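Local coordinates for ubiquitin-conjugating enzyme E2, putative (PDB 2Q0V), which probably takes part in ubiquitin transfer as a member of the E2 ubiquitin-conjugating enzyme family, related to the UEV/UBE2V variants, at residues S139-K142 with R143-Q146. Sequence-based numbering, arbitrary orientation.
Sequences SANK and RLPQ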
loop_
_atom_site.group_PDB
_atom_site.type_symbol
_atom_site.label_atom_id
_atom_site.label_comp_id
_atom_site.label_asym_id
_atom_site.label_seq_id
_atom_site.Cartn_x
_atom_site.Cartn_y
_atom_site.Cartn_z
ATOM N N SER A 139 -14.758 -11.473 -5.951
ATOM C CA SER A 139 -15.067 -12.873 -6.226
ATOM C C SER A 139 -13.967 -13.578 -7.021
ATOM O O SER A 139 -13.853 -14.822 -6.996
ATOM C CB SER A 139 -16.429 -13.000 -6.927
ATOM O OG SER A 139 -17.482 -12.675 -6.008
ATOM N N ALA A 140 -13.159 -12.791 -7.728
ATOM C CA ALA A 140 -11.968 -13.328 -8.377
ATOM C C ALA A 140 -10.847 -13.662 -7.362
ATOM O O ALA A 140 -9.895 -14.374 -7.711
ATOM C CB ALA A 140 -11.472 -12.368 -9.425
ATOM N N ASN A 141 -10.968 -13.171 -6.119
ATOM C CA ASN A 141 -9.908 -13.343 -5.104
ATOM C C ASN A 141 -10.308 -14.098 -3.838
ATOM O O ASN A 141 -9.511 -14.862 -3.314
ATOM C CB ASN A 141 -9.282 -11.997 -4.673
ATOM C CG ASN A 141 -8.591 -11.254 -5.795
ATOM O OD1 ASN A 141 -7.883 -11.819 -6.625
ATOM N ND2 ASN A 141 -8.758 -9.954 -5.790
ATOM N N LYS A 142 -11.513 -13.856 -3.323
ATOM C CA LYS A 142 -11.884 -14.306 -1.966
ATOM C C LYS A 142 -11.946 -15.822 -1.701
ATOM O O LYS A 142 -11.964 -16.233 -0.543
ATOM C CB LYS A 142 -13.207 -13.689 -1.543
ATOM C CG LYS A 142 -14.421 -14.349 -2.173
ATOM C CD LYS A 142 -15.539 -13.379 -2.131
ATOM C CE LYS A 142 -16.830 -14.040 -1.864
ATOM N NZ LYS A 142 -17.869 -13.037 -2.222
ATOM N N ARG A 143 -11.999 -16.623 -2.767
ATOM C CA ARG A 143 -12.003 -18.082 -2.684
ATOM C C ARG A 143 -10.751 -18.662 -3.318
ATOM O O ARG A 143 -10.659 -19.867 -3.513
ATOM C CB ARG A 143 -13.240 -18.668 -3.384
ATOM C CG ARG A 143 -14.521 -18.583 -2.556
ATOM C CD ARG A 143 -15.740 -19.112 -3.327
ATOM N NE ARG A 143 -15.997 -18.322 -4.540
ATOM C CZ ARG A 143 -16.910 -17.350 -4.641
ATOM N NH1 ARG A 143 -17.036 -16.696 -5.796
ATOM N NH2 ARG A 143 -17.696 -17.030 -3.604
ATOM N N LEU A 144 -9.784 -17.810 -3.630
ATOM C CA LEU A 144 -8.551 -18.241 -4.279
ATOM C C LEU A 144 -7.649 -19.016 -3.293
ATOM O O LEU A 144 -7.412 -18.547 -2.173
ATOM C CB LEU A 144 -7.819 -17.021 -4.829
ATOM C CG LEU A 144 -7.472 -16.929 -6.312
ATOM C CD1 LEU A 144 -6.953 -15.511 -6.575
ATOM C CD2 LEU A 144 -6.444 -17.971 -6.751
ATOM N N PRO A 145 -7.182 -20.218 -3.683
ATOM C CA PRO A 145 -6.230 -20.970 -2.826
ATOM C C PRO A 145 -4.893 -20.235 -2.574
ATOM O O PRO A 145 -4.215 -19.825 -3.519
ATOM C CB PRO A 145 -6.007 -22.282 -3.607
ATOM C CG PRO A 145 -7.231 -22.397 -4.522
ATOM C CD PRO A 145 -7.545 -20.978 -4.903
ATOM N N GLN A 146 -4.526 -20.115 -1.298
ATOM C CA GLN A 146 -3.408 -19.286 -0.851
ATOM C C GLN A 146 -2.125 -20.061 -0.522
ATOM O O GLN A 146 -2.192 -21.224 -0.112
ATOM C CB GLN A 146 -3.827 -18.498 0.394
ATOM C CG GLN A 146 -4.956 -17.499 0.170
ATOM C CD GLN A 146 -4.600 -16.461 -0.866
ATOM O OE1 GLN A 146 -3.535 -15.839 -0.792
ATOM N NE2 GLN A 146 -5.467 -16.295 -1.861
HETATM O O HOH W 1 -19.060 -14.893 -6.310
#
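Arg143 sends its side chain back along that of Lys142, the two chains running alongside each other in a common direction. A bend at chi3 (-62°) turns the guanidinium toward Ser139, with Lys142 CG over one of its faces and Lys142 CE 3.6 Å from Arg143 NH2. A water links Arg143 to Ser139: it accepts from Arg143 NH1 at 2.8 Å, at the edge of the guanidinium and in its plane, and lies 2.7 Å from Ser139 OG, to which it is also hydrogen-bonded. Lys142 NZ comes within 4.2 Å of Arg143 NH2, a proximity of like charges that probably costs some energy. Arg143 and Lys142 occupy the central positions of a type I beta turn from Asn141 to Leu144, in the surface loop that follows helix 125-135 of the E2 fold. Leu144 N closes this turn with a hydrogen bond to Asn141 O (3.0 Å). The Leu144 side chain reaches back, its CD1 3.4 Å from Ala140 O and also touching Asn141 OD1. The buried Asn141 amide is itself held by Glu135 O through ND2 and by Ser100 N through OD1, tying the turn to the helix end and a neighbouring loop. After Pro145, the Gln146 side chain folds back so that NE2 donates to Leu144 O at 3.0 Å, while OE1 accepts from Glu98 N.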